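Local coordinates for SPbeta prophage-derived uncharacterized protein YopX (Bacillus subtilis, PDB 2I2L) that is of unknown function, encoded by the SPbeta prophage, and forms a homodimer of all-beta subunits, at residues T3-M13 with N49-G57; S89-V97 with Y104-V112. All coordinates share one frame; numbering follows the deposited sequence.

Interaction 1: residues T3-M13 with N49-G57; sequences TAYRVWDGEQM and NRNAALMWG
Arg6 and selenomethionine Met55 exchange two backbone hydrogen bonds, Arg6 N to Met55 O at 2.9 Å and Met55 N to Arg6 O at 2.9 Å. Two residues on, Trp8 N gives to Ala53 O at 3.0 Å, and the pairing runs out beyond Tyr5 with Gly57 N on Ala4 O. Tyr5 with Trp56 and Val7 with Leu54 are the non-hydrogen-bonded pairs between them. Strands 5-8 and 53-56 are thus antiparallel neighbours, 160° apart in direction, inside a four-stranded sheet in which strand 13-15 flanks 5-8 on its other edge.

Apolar contacts differ on the two faces. On that of Arg6, Trp8 and Met55, the Met55 methyl CE lies 3.4 Å from Arg6 CD, and selenomethionine Met13 meets Met55 tip to tip, its SE by the Met55 methyl CE. Met13 CE covers one face of the Arg6 guanidinium, whose edge is met by Met55 SE; bends at chi2 and chi3 (135° and 97°) turn the arginine chain to this place, and its NE bonds Tyr15 OH. On the face of Tyr5, Val7 and Leu54, Leu54 CD2 sits over the centre of the Trp56 ring, and Tyr5 CB approaches Trp56 CE3 to 3.5 Å. The indole NE1 of Trp56 bonds Asn2 O of the second subunit.

Of the polar side chains, Asp9 OD2 accepts from Glu11 N, an Asx turn, and from Gln12 N, extending it to an Asx motif.

Interaction 2: residues S89-V97 with Y104-V112; sequences SDGVFQVDV and YDVTAVGWV
Val95 and Thr107 form the hydrogen-bonded centre of a beta hairpin: Val95 N gives to Thr107 O at 2.9 Å, while the return bond from Thr107 N to Val95 O is longer, 3.2 Å. Further bonds continue the pairing both ways. Val109 N meets Phe93 O almost straight, with an angle of 175° at the hydrogen, and towards the loop Val97 N reaches Asp105 O at 2.7 Å. Strands 92-96 and 106-108 are antiparallel but well twisted, their directions 142° apart.

The close packing lies with the valines. Val97 crosses Thr107 at about a right angle, its CG1 3.5 Å from Thr107 CG2, and its other branch, CG2, touches Tyr104 CB. Val109 CG1, set between its own backbone N and carbonyl carbon (chi1 60°), is brought against Phe93 CB at 3.8 Å, and Val95 CG1 fills in beside the same valine. Val92 CG2 abuts Ala108 CB.

The face of Asp96 and the exposed Val106 is looser. Gln94 and Val106 run side by side, with Gln94 OE1 no nearer than 4.0 Å to Val106 CG2. Gln94 NE2 instead bonds Ser89 O, which also accepts from Val92 N on the opposite face of its plane; the Val92 N bond closes the type I' turn from Ser89 to Val92, and the Gln94 amide adds a second donor to the same oxygen.

Strand 106-108 is an outermost strand of the five-stranded antiparallel sheet within this chain. Strand 92-96 separates it from strand 81-89, against which Phe93, Val95 and Asp96 pack, while Val109 rests on Ile117 of strand 115-122.

Interactions 1 and 2 belong to two different antiparallel sheets and lie on opposite sides of the chain's centre, their own centres about 21 Å apart. They follow one another along the sequence, yet they touch: the ring of Phe93 from interaction 2 meets the backbone of strand 53-60 at Trp56 and Gly57 in interaction 1, with Phe93 CE1 3.6 Å from Trp56 O and Phe93 CZ 4.2 Å from Gly57 C. Both also meet the second subunit. From interaction 1, the Trp56 ring meets Trp56 of the second subunit, the planes inclined at about 45°; from interaction 2, Gly91 and Phe93 make backbone hydrogen bonds to it. The homodimer interface therefore draws on both sheets.

Interaction 1: residues T3-M13 with N49-G57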
ATOM      1  N   THR B   3       6.389  -3.642  -4.487  1.00 43.27           N
ATOM      2  CA  THR B   3       7.372  -4.097  -3.530  1.00 40.95           C
ATOM      3  C   THR B   3       8.147  -3.026  -2.785  1.00 38.80           C
ATOM      4  O   THR B   3       8.714  -3.299  -1.731  1.00 37.80           O
ATOM      5  CB  THR B   3       8.336  -5.083  -4.234  1.00 40.16           C
ATOM      6  OG1 THR B   3       7.842  -6.415  -4.058  1.00 38.29           O
ATOM      7  CG2 THR B   3       9.740  -4.977  -3.686  1.00 41.18           C
ATOM      8  N   ALA B   4       8.159  -1.808  -3.314  1.00 37.98           N
ATOM      9  CA  ALA B   4       8.890  -0.708  -2.676  1.00 35.81           C
ATOM     10  C   ALA B   4       8.515  -0.480  -1.212  1.00 34.09           C
ATOM     11  O   ALA B   4       7.334  -0.417  -0.850  1.00 33.50           O
ATOM     12  CB  ALA B   4       8.694   0.590  -3.461  1.00 33.28           C
ATOM     13  N   TYR B   5       9.542  -0.368  -0.379  1.00 32.31           N
ATOM     14  CA  TYR B   5       9.360  -0.103   1.040  1.00 30.28           C
ATOM     15  C   TYR B   5      10.681   0.449   1.566  1.00 29.98           C
ATOM     16  O   TYR B   5      11.707   0.403   0.874  1.00 28.68           O
ATOM     17  CB  TYR B   5       8.986  -1.383   1.812  1.00 26.20           C
ATOM     18  CG  TYR B   5      10.134  -2.338   2.010  1.00 21.82           C
ATOM     19  CD1 TYR B   5      10.406  -3.321   1.073  1.00 20.52           C
ATOM     20  CD2 TYR B   5      11.014  -2.188   3.088  1.00 20.45           C
ATOM     21  CE1 TYR B   5      11.534  -4.131   1.186  1.00 21.20           C
ATOM     22  CE2 TYR B   5      12.142  -2.981   3.213  1.00 18.63           C
ATOM     23  CZ  TYR B   5      12.402  -3.953   2.252  1.00 21.29           C
ATOM     24  OH  TYR B   5      13.552  -4.717   2.312  1.00 20.93           O
ATOM     25  N   ARG B   6      10.629   0.988   2.779  1.00 30.09           N
ATOM     26  CA  ARG B   6      11.797   1.529   3.469  1.00 30.84           C
ATOM     27  C   ARG B   6      11.550   1.318   4.963  1.00 30.69           C
ATOM     28  O   ARG B   6      10.414   1.402   5.430  1.00 30.69           O
ATOM     29  CB  ARG B   6      11.982   3.032   3.171  1.00 30.25           C
ATOM     30  CG  ARG B   6      10.696   3.838   3.248  1.00 32.12           C
ATOM     31  CD  ARG B   6      10.838   5.151   4.010  1.00 33.62           C
ATOM     32  NE  ARG B   6      11.067   6.311   3.150  1.00 33.68           N
ATOM     33  CZ  ARG B   6      10.380   7.452   3.237  1.00 34.46           C
ATOM     34  NH1 ARG B   6       9.414   7.597   4.144  1.00 30.01           N
ATOM     35  NH2 ARG B   6      10.654   8.454   2.410  1.00 36.10           N
ATOM     36  N   VAL B   7      12.599   1.001   5.708  1.00 31.15           N
ATOM     37  CA  VAL B   7      12.445   0.823   7.143  1.00 31.54           C
ATOM     38  C   VAL B   7      13.404   1.714   7.895  1.00 32.12           C
ATOM     39  O   VAL B   7      14.578   1.843   7.539  1.00 30.97           O
ATOM     40  CB  VAL B   7      12.696  -0.627   7.602  1.00 30.08           C
ATOM     41  CG1 VAL B   7      11.600  -1.535   7.106  1.00 30.39           C
ATOM     42  CG2 VAL B   7      14.025  -1.093   7.104  1.00 30.82           C
ATOM     43  N   TRP B   8      12.870   2.351   8.925  1.00 34.27           N
ATOM     44  CA  TRP B   8      13.643   3.212   9.800  1.00 36.57           C
ATOM     45  C   TRP B   8      13.960   2.266  10.955  1.00 38.15           C
ATOM     46  O   TRP B   8      13.042   1.738  11.588  1.00 37.93           O
ATOM     47  CB  TRP B   8      12.769   4.364  10.280  1.00 37.92           C
ATOM     48  CG  TRP B   8      13.437   5.290  11.239  1.00 40.83           C
ATOM     49  CD1 TRP B   8      13.033   5.580  12.512  1.00 41.17           C
ATOM     50  CD2 TRP B   8      14.568   6.127  10.979  1.00 42.10           C
ATOM     51  NE1 TRP B   8      13.835   6.555  13.058  1.00 40.96           N
ATOM     52  CE2 TRP B   8      14.787   6.913  12.136  1.00 40.86           C
ATOM     53  CE3 TRP B   8      15.420   6.300   9.876  1.00 42.17           C
ATOM     54  CZ2 TRP B   8      15.813   7.851  12.228  1.00 39.45           C
ATOM     55  CZ3 TRP B   8      16.449   7.240   9.968  1.00 41.36           C
ATOM     56  CH2 TRP B   8      16.631   8.002  11.136  1.00 39.63           C
ATOM     57  N   ASP B   9      15.244   2.023  11.208  1.00 39.50           N
ATOM     58  CA  ASP B   9      15.643   1.114  12.274  1.00 41.15           C
ATOM     59  C   ASP B   9      15.961   1.851  13.564  1.00 43.10           C
ATOM     60  O   ASP B   9      16.506   1.258  14.494  1.00 43.91           O
ATOM     61  CB  ASP B   9      16.872   0.321  11.862  1.00 41.63           C
ATOM     62  CG  ASP B   9      18.106   1.182  11.774  1.00 43.53           C
ATOM     63  OD1 ASP B   9      19.208   0.630  11.575  1.00 46.38           O
ATOM     64  OD2 ASP B   9      17.974   2.418  11.905  1.00 42.35           O
ATOM     65  N   GLY B  10      15.633   3.141  13.616  1.00 44.61           N
ATOM     66  CA  GLY B  10      15.899   3.932  14.807  1.00 45.97           C
ATOM     67  C   GLY B  10      16.997   4.965  14.595  1.00 46.39           C
ATOM     68  O   GLY B  10      16.897   6.099  15.065  1.00 45.57           O
ATOM     69  N   GLU B  11      18.042   4.577  13.875  1.00 47.59           N
ATOM     70  CA  GLU B  11      19.157   5.474  13.614  1.00 49.58           C
ATOM     71  C   GLU B  11      19.275   5.843  12.131  1.00 50.37           C
ATOM     72  O   GLU B  11      19.561   6.993  11.792  1.00 51.47           O
ATOM     73  CB  GLU B  11      20.467   4.841  14.099  1.00 50.45           C
ATOM     74  CG  GLU B  11      20.510   4.498  15.593  1.00 52.39           C
ATOM     75  CD  GLU B  11      21.880   3.965  16.042  1.00 55.89           C
ATOM     76  OE1 GLU B  11      21.985   3.436  17.175  1.00 55.33           O
ATOM     77  OE2 GLU B  11      22.858   4.081  15.265  1.00 57.43           O
ATOM     78  N   GLN B  12      19.052   4.878  11.245  1.00 50.30           N
ATOM     79  CA  GLN B  12      19.155   5.153   9.818  1.00 50.03           C
ATOM     80  C   GLN B  12      17.998   4.591   8.993  1.00 49.18           C
ATOM     81  O   GLN B  12      17.259   3.715   9.449  1.00 49.68           O
ATOM     82  CB  GLN B  12      20.489   4.624   9.288  1.00 51.78           C
ATOM     83  CG  GLN B  12      20.789   3.184   9.673  1.00 53.62           C
ATOM     84  CD  GLN B  12      22.141   2.722   9.159  1.00 55.07           C
ATOM     85  OE1 GLN B  12      23.178   3.273   9.522  1.00 56.28           O
ATOM     86  NE2 GLN B  12      22.133   1.704   8.307  1.00 56.94           N
HETATM   87  N   MSE B  13      17.842   5.114   7.777  1.00 47.59           N
HETATM   88  CA  MSE B  13      16.775   4.684   6.875  1.00 44.47           C
HETATM   89  C   MSE B  13      17.294   3.621   5.905  1.00 41.53           C
HETATM   90  O   MSE B  13      18.398   3.745   5.372  1.00 40.44           O
HETATM   91  CB  MSE B  13      16.250   5.887   6.086  1.00 43.99           C
HETATM   92  CG  MSE B  13      15.001   5.592   5.275  1.00 46.31           C
HETATM   93 SE   MSE B  13      13.429   5.358   6.370  1.00 47.32          SE
HETATM   94  CE  MSE B  13      12.796   7.192   6.379  1.00 44.77           C
ATOM     95  N   ASN B  49      11.047  -3.547  17.876  1.00 44.38           N
ATOM     96  CA  ASN B  49      11.661  -2.280  18.234  1.00 43.19           C
ATOM     97  C   ASN B  49      10.638  -1.207  17.854  1.00 44.34           C
ATOM     98  O   ASN B  49      10.516  -0.832  16.683  1.00 45.25           O
ATOM     99  CB  ASN B  49      12.945  -2.097  17.436  1.00 41.34           C
ATOM    100  CG  ASN B  49      13.632  -0.782  17.728  1.00 40.52           C
ATOM    101  OD1 ASN B  49      12.977   0.251  17.896  1.00 38.08           O
ATOM    102  ND2 ASN B  49      14.964  -0.806  17.767  1.00 39.91           N
ATOM    103  N   ARG B  50       9.895  -0.720  18.844  1.00 44.07           N
ATOM    104  CA  ARG B  50       8.858   0.274  18.598  1.00 42.92           C
ATOM    105  C   ARG B  50       9.389   1.615  18.085  1.00 41.89           C
ATOM    106  O   ARG B  50       8.615   2.532  17.824  1.00 41.97           O
ATOM    107  CB  ARG B  50       8.021   0.472  19.864  1.00 43.11           C
ATOM    108  N   ASN B  51      10.704   1.737  17.956  1.00 41.49           N
ATOM    109  CA  ASN B  51      11.293   2.972  17.438  1.00 41.44           C
ATOM    110  C   ASN B  51      11.228   2.890  15.918  1.00 40.73           C
ATOM    111  O   ASN B  51      10.828   3.848  15.242  1.00 40.34           O
ATOM    112  CB  ASN B  51      12.761   3.110  17.869  1.00 43.27           C
ATOM    113  CG  ASN B  51      12.913   3.592  19.307  1.00 44.91           C
ATOM    114  OD1 ASN B  51      12.346   3.007  20.237  1.00 46.44           O
ATOM    115  ND2 ASN B  51      13.689   4.659  19.495  1.00 43.50           N
ATOM    116  N   ALA B  52      11.619   1.720  15.406  1.00 39.46           N
ATOM    117  CA  ALA B  52      11.648   1.408  13.973  1.00 34.76           C
ATOM    118  C   ALA B  52      10.266   1.409  13.334  1.00 31.56           C
ATOM    119  O   ALA B  52       9.258   1.181  14.006  1.00 28.82           O
ATOM    120  CB  ALA B  52      12.312   0.056  13.762  1.00 32.68           C
ATOM    121  N   ALA B  53      10.229   1.652  12.029  1.00 29.79           N
ATOM    122  CA  ALA B  53       8.962   1.686  11.310  1.00 30.35           C
ATOM    123  C   ALA B  53       9.045   1.209   9.854  1.00 29.96           C
ATOM    124  O   ALA B  53      10.005   1.523   9.138  1.00 29.83           O
ATOM    125  CB  ALA B  53       8.383   3.102  11.359  1.00 29.89           C
ATOM    126  N   LEU B  54       8.028   0.454   9.432  1.00 29.25           N
ATOM    127  CA  LEU B  54       7.928  -0.066   8.066  1.00 27.97           C
ATOM    128  C   LEU B  54       7.040   0.894   7.249  1.00 27.96           C
ATOM    129  O   LEU B  54       5.880   1.123   7.595  1.00 27.17           O
ATOM    130  CB  LEU B  54       7.286  -1.463   8.079  1.00 26.55           C
ATOM    131  CG  LEU B  54       7.632  -2.491   6.985  1.00 26.63           C
ATOM    132  CD1 LEU B  54       6.650  -3.634   7.036  1.00 23.25           C
ATOM    133  CD2 LEU B  54       7.593  -1.861   5.609  1.00 27.67           C
HETATM  134  N   MSE B  55       7.589   1.454   6.173  1.00 28.92           N
HETATM  135  CA  MSE B  55       6.841   2.365   5.300  1.00 28.91           C
HETATM  136  C   MSE B  55       6.804   1.879   3.839  1.00 26.86           C
HETATM  137  O   MSE B  55       7.844   1.710   3.183  1.00 24.03           O
HETATM  138  CB  MSE B  55       7.453   3.754   5.353  1.00 33.74           C
HETATM  139  CG  MSE B  55       7.451   4.374   6.739  1.00 40.85           C
HETATM  140 SE   MSE B  55       8.975   5.575   6.924  1.00 48.35          SE
HETATM  141  CE  MSE B  55      10.320   4.218   7.233  1.00 44.93           C
ATOM    142  N   TRP B  56       5.596   1.652   3.332  1.00 24.30           N
ATOM    143  CA  TRP B  56       5.437   1.199   1.958  1.00 23.28           C
ATOM    144  C   TRP B  56       5.510   2.339   0.955  1.00 23.00           C
ATOM    145  O   TRP B  56       5.314   3.519   1.290  1.00 20.81           O
ATOM    146  CB  TRP B  56       4.101   0.484   1.775  1.00 21.60           C
ATOM    147  CG  TRP B  56       3.957  -0.738   2.599  1.00 21.13           C
ATOM    148  CD1 TRP B  56       3.091  -0.924   3.628  1.00 22.21           C
ATOM    149  CD2 TRP B  56       4.679  -1.970   2.450  1.00 19.57           C
ATOM    150  NE1 TRP B  56       3.224  -2.194   4.136  1.00 22.56           N
ATOM    151  CE2 TRP B  56       4.191  -2.857   3.432  1.00 20.04           C
ATOM    152  CE3 TRP B  56       5.682  -2.407   1.584  1.00 18.85           C
ATOM    153  CZ2 TRP B  56       4.673  -4.164   3.569  1.00 17.94           C
ATOM    154  CZ3 TRP B  56       6.159  -3.713   1.721  1.00 19.54           C
ATOM    155  CH2 TRP B  56       5.651  -4.571   2.710  1.00 17.27           C
ATOM    156  N   GLY B  57       5.785   1.976  -0.289  1.00 23.12           N
ATOM    157  CA  GLY B  57       5.857   2.981  -1.320  1.00 26.44           C
ATOM    158  C   GLY B  57       4.803   2.753  -2.378  1.00 26.81           C
ATOM    159  O   GLY B  57       4.323   1.645  -2.548  1.00 28.33           O
TER

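Interaction 2: residues S89-V97 with Y104-V112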
ATOM      1  N   SER B  89      -3.252   5.945   5.050  1.00 43.88           N
ATOM      2  CA  SER B  89      -4.389   5.542   5.872  1.00 44.23           C
ATOM      3  C   SER B  89      -5.654   5.303   5.044  1.00 43.67           C
ATOM      4  O   SER B  89      -5.917   6.033   4.087  1.00 43.62           O
ATOM      5  CB  SER B  89      -4.659   6.625   6.914  1.00 44.88           C
ATOM      6  OG  SER B  89      -5.936   6.453   7.496  1.00 49.95           O
ATOM      7  N   ASP B  90      -6.429   4.284   5.420  1.00 42.77           N
ATOM      8  CA  ASP B  90      -7.682   3.950   4.730  1.00 42.58           C
ATOM      9  C   ASP B  90      -7.525   3.502   3.281  1.00 41.57           C
ATOM     10  O   ASP B  90      -8.433   3.692   2.467  1.00 40.97           O
ATOM     11  CB  ASP B  90      -8.647   5.140   4.758  1.00 43.04           C
ATOM     12  CG  ASP B  90      -9.146   5.458   6.156  1.00 43.52           C
ATOM     13  OD1 ASP B  90      -9.878   6.460   6.293  1.00 45.27           O
ATOM     14  OD2 ASP B  90      -8.814   4.717   7.110  1.00 41.80           O
ATOM     15  N   GLY B  91      -6.376   2.919   2.961  1.00 40.74           N
ATOM     16  CA  GLY B  91      -6.148   2.441   1.611  1.00 38.25           C
ATOM     17  C   GLY B  91      -5.750   3.517   0.627  1.00 36.75           C
ATOM     18  O   GLY B  91      -5.777   3.308  -0.585  1.00 36.73           O
ATOM     19  N   VAL B  92      -5.379   4.681   1.133  1.00 36.77           N
ATOM     20  CA  VAL B  92      -4.966   5.748   0.240  1.00 37.03           C
ATOM     21  C   VAL B  92      -3.858   6.611   0.825  1.00 37.59           C
ATOM     22  O   VAL B  92      -3.867   6.947   2.006  1.00 37.00           O
ATOM     23  CB  VAL B  92      -6.191   6.622  -0.201  1.00 35.09           C
ATOM     24  CG1 VAL B  92      -7.294   6.547   0.841  1.00 33.76           C
ATOM     25  CG2 VAL B  92      -5.763   8.060  -0.437  1.00 32.46           C
ATOM     26  N   PHE B  93      -2.876   6.912  -0.020  1.00 40.24           N
ATOM     27  CA  PHE B  93      -1.749   7.757   0.345  1.00 41.82           C
ATOM     28  C   PHE B  93      -2.296   9.170   0.252  1.00 44.38           C
ATOM     29  O   PHE B  93      -2.184   9.826  -0.784  1.00 45.70           O
ATOM     30  CB  PHE B  93      -0.599   7.575  -0.650  1.00 40.08           C
ATOM     31  CG  PHE B  93       0.240   6.367  -0.381  1.00 40.97           C
ATOM     32  CD1 PHE B  93       1.511   6.497   0.167  1.00 42.06           C
ATOM     33  CD2 PHE B  93      -0.250   5.096  -0.629  1.00 41.15           C
ATOM     34  CE1 PHE B  93       2.283   5.371   0.472  1.00 42.10           C
ATOM     35  CE2 PHE B  93       0.515   3.962  -0.325  1.00 42.92           C
ATOM     36  CZ  PHE B  93       1.784   4.102   0.226  1.00 41.87           C
ATOM     37  N   GLN B  94      -2.919   9.625   1.331  1.00 46.62           N
ATOM     38  CA  GLN B  94      -3.494  10.958   1.365  1.00 48.67           C
ATOM     39  C   GLN B  94      -2.494  11.994   1.853  1.00 50.77           C
ATOM     40  O   GLN B  94      -1.495  11.661   2.497  1.00 50.20           O
ATOM     41  CB  GLN B  94      -4.727  10.958   2.262  1.00 49.15           C
ATOM     42  CG  GLN B  94      -4.559  10.132   3.525  1.00 50.67           C
ATOM     43  CD  GLN B  94      -5.816  10.096   4.364  1.00 51.55           C
ATOM     44  OE1 GLN B  94      -6.239  11.113   4.911  1.00 51.28           O
ATOM     45  NE2 GLN B  94      -6.425   8.921   4.465  1.00 52.22           N
ATOM     46  N   VAL B  95      -2.768  13.253   1.527  1.00 53.23           N
ATOM     47  CA  VAL B  95      -1.922  14.374   1.923  1.00 55.11           C
ATOM     48  C   VAL B  95      -2.811  15.599   2.091  1.00 57.60           C
ATOM     49  O   VAL B  95      -3.743  15.814   1.300  1.00 57.83           O
ATOM     50  CB  VAL B  95      -0.850  14.680   0.859  1.00 54.36           C
ATOM     51  CG1 VAL B  95      -1.511  15.052  -0.465  1.00 53.07           C
ATOM     52  CG2 VAL B  95       0.046  15.805   1.344  1.00 53.81           C
ATOM     53  N   ASP B  96      -2.534  16.398   3.119  1.00 59.63           N
ATOM     54  CA  ASP B  96      -3.339  17.588   3.370  1.00 60.61           C
ATOM     55  C   ASP B  96      -3.243  18.583   2.229  1.00 60.35           C
ATOM     56  O   ASP B  96      -2.151  18.924   1.784  1.00 60.77           O
ATOM     57  CB  ASP B  96      -2.916  18.270   4.668  1.00 62.32           C
ATOM     58  CG  ASP B  96      -3.608  19.608   4.868  1.00 64.46           C
ATOM     59  OD1 ASP B  96      -3.293  20.557   4.115  1.00 64.12           O
ATOM     60  OD2 ASP B  96      -4.475  19.709   5.766  1.00 65.80           O
ATOM     61  N   VAL B  97      -4.394  19.040   1.751  1.00 60.21           N
ATOM     62  CA  VAL B  97      -4.430  20.008   0.668  1.00 60.40           C
ATOM     63  C   VAL B  97      -5.179  21.243   1.131  1.00 60.83           C
ATOM     64  O   VAL B  97      -5.371  22.183   0.363  1.00 61.63           O
ATOM     65  CB  VAL B  97      -5.128  19.438  -0.592  1.00 59.36           C
ATOM     66  CG1 VAL B  97      -4.150  18.611  -1.412  1.00 57.81           C
ATOM     67  CG2 VAL B  97      -6.308  18.583  -0.182  1.00 59.56           C
ATOM     68  N   TYR B 104     -10.909  21.116  -0.855  1.00 70.97           N
ATOM     69  CA  TYR B 104     -10.539  19.780  -0.400  1.00 69.51           C
ATOM     70  C   TYR B 104      -9.655  19.867   0.843  1.00 68.23           C
ATOM     71  O   TYR B 104      -8.741  20.683   0.899  1.00 68.62           O
ATOM     72  CB  TYR B 104      -9.764  19.033  -1.493  1.00 69.86           C
ATOM     73  CG  TYR B 104     -10.612  18.285  -2.491  1.00 69.41           C
ATOM     74  CD1 TYR B 104     -11.687  17.500  -2.072  1.00 69.38           C
ATOM     75  CD2 TYR B 104     -10.308  18.320  -3.851  1.00 69.46           C
ATOM     76  CE1 TYR B 104     -12.444  16.766  -2.985  1.00 70.45           C
ATOM     77  CE2 TYR B 104     -11.053  17.589  -4.777  1.00 70.24           C
ATOM     78  CZ  TYR B 104     -12.123  16.814  -4.339  1.00 70.67           C
ATOM     79  OH  TYR B 104     -12.868  16.090  -5.247  1.00 69.58           O
ATOM     80  N   ASP B 105      -9.918  19.028   1.840  1.00 66.51           N
ATOM     81  CA  ASP B 105      -9.096  19.037   3.046  1.00 65.05           C
ATOM     82  C   ASP B 105      -7.882  18.148   2.833  1.00 62.32           C
ATOM     83  O   ASP B 105      -6.739  18.564   3.050  1.00 61.78           O
ATOM     84  CB  ASP B 105      -9.885  18.528   4.254  1.00 67.78           C
ATOM     85  CG  ASP B 105     -10.410  19.654   5.121  1.00 70.02           C
ATOM     86  OD1 ASP B 105      -9.649  20.626   5.351  1.00 71.08           O
ATOM     87  OD2 ASP B 105     -11.573  19.560   5.579  1.00 70.91           O
ATOM     88  N   VAL B 106      -8.155  16.916   2.415  1.00 58.74           N
ATOM     89  CA  VAL B 106      -7.123  15.925   2.144  1.00 54.50           C
ATOM     90  C   VAL B 106      -7.517  15.221   0.865  1.00 52.61           C
ATOM     91  O   VAL B 106      -8.694  15.173   0.516  1.00 52.75           O
ATOM     92  CB  VAL B 106      -7.049  14.867   3.247  1.00 53.18           C
ATOM     93  CG1 VAL B 106      -6.754  15.520   4.577  1.00 52.85           C
ATOM     94  CG2 VAL B 106      -8.350  14.109   3.310  1.00 51.51           C
ATOM     95  N   THR B 107      -6.533  14.673   0.166  1.00 49.67           N
ATOM     96  CA  THR B 107      -6.814  13.958  -1.064  1.00 46.53           C
ATOM     97  C   THR B 107      -5.678  12.980  -1.336  1.00 44.44           C
ATOM     98  O   THR B 107      -4.673  12.974  -0.625  1.00 42.43           O
ATOM     99  CB  THR B 107      -6.986  14.946  -2.247  1.00 46.63           C
ATOM    100  OG1 THR B 107      -7.366  14.228  -3.427  1.00 48.75           O
ATOM    101  CG2 THR B 107      -5.699  15.697  -2.510  1.00 46.19           C
ATOM    102  N   ALA B 108      -5.850  12.132  -2.342  1.00 43.26           N
ATOM    103  CA  ALA B 108      -4.816  11.172  -2.697  1.00 41.71           C
ATOM    104  C   ALA B 108      -3.659  11.948  -3.304  1.00 40.71           C
ATOM    105  O   ALA B 108      -3.872  12.795  -4.170  1.00 40.78           O
ATOM    106  CB  ALA B 108      -5.356  10.175  -3.704  1.00 42.31           C
ATOM    107  N   VAL B 109      -2.440  11.665  -2.857  1.00 39.80           N
ATOM    108  CA  VAL B 109      -1.271  12.361  -3.384  1.00 39.31           C
ATOM    109  C   VAL B 109      -1.180  12.241  -4.904  1.00 38.87           C
ATOM    110  O   VAL B 109      -0.699  13.152  -5.570  1.00 39.97           O
ATOM    111  CB  VAL B 109       0.047  11.834  -2.753  1.00 39.47           C
ATOM    112  CG1 VAL B 109       0.216  10.361  -3.041  1.00 38.97           C
ATOM    113  CG2 VAL B 109       1.237  12.618  -3.294  1.00 39.94           C
ATOM    114  N   GLY B 110      -1.643  11.123  -5.454  1.00 38.55           N
ATOM    115  CA  GLY B 110      -1.597  10.950  -6.897  1.00 37.67           C
ATOM    116  C   GLY B 110      -2.786  11.608  -7.580  1.00 37.54           C
ATOM    117  O   GLY B 110      -2.957  11.527  -8.798  1.00 36.22           O
ATOM    118  N   TRP B 111      -3.618  12.267  -6.787  1.00 37.96           N
ATOM    119  CA  TRP B 111      -4.799  12.924  -7.324  1.00 39.62           C
ATOM    120  C   TRP B 111      -4.742  14.434  -7.130  1.00 42.16           C
ATOM    121  O   TRP B 111      -5.739  15.128  -7.353  1.00 42.18           O
ATOM    122  CB  TRP B 111      -6.079  12.359  -6.679  1.00 36.39           C
ATOM    123  CG  TRP B 111      -6.410  10.948  -7.108  1.00 32.88           C
ATOM    124  CD1 TRP B 111      -5.818  10.233  -8.118  1.00 32.31           C
ATOM    125  CD2 TRP B 111      -7.427  10.096  -6.563  1.00 30.05           C
ATOM    126  NE1 TRP B 111      -6.404   8.994  -8.234  1.00 30.36           N
ATOM    127  CE2 TRP B 111      -7.395   8.884  -7.290  1.00 30.44           C
ATOM    128  CE3 TRP B 111      -8.361  10.238  -5.532  1.00 28.71           C
ATOM    129  CZ2 TRP B 111      -8.263   7.819  -7.015  1.00 27.76           C
ATOM    130  CZ3 TRP B 111      -9.225   9.181  -5.259  1.00 28.59           C
ATOM    131  CH2 TRP B 111      -9.167   7.988  -5.999  1.00 28.29           C
ATOM    132  N   VAL B 112      -3.585  14.940  -6.703  1.00 44.55           N
ATOM    133  CA  VAL B 112      -3.418  16.382  -6.523  1.00 47.65           C
ATOM    134  C   VAL B 112      -3.585  16.963  -7.929  1.00 49.94           C
ATOM    135  O   VAL B 112      -2.834  16.613  -8.850  1.00 50.15           O
ATOM    136  CB  VAL B 112      -2.028  16.698  -5.970  1.00 46.71           C
TER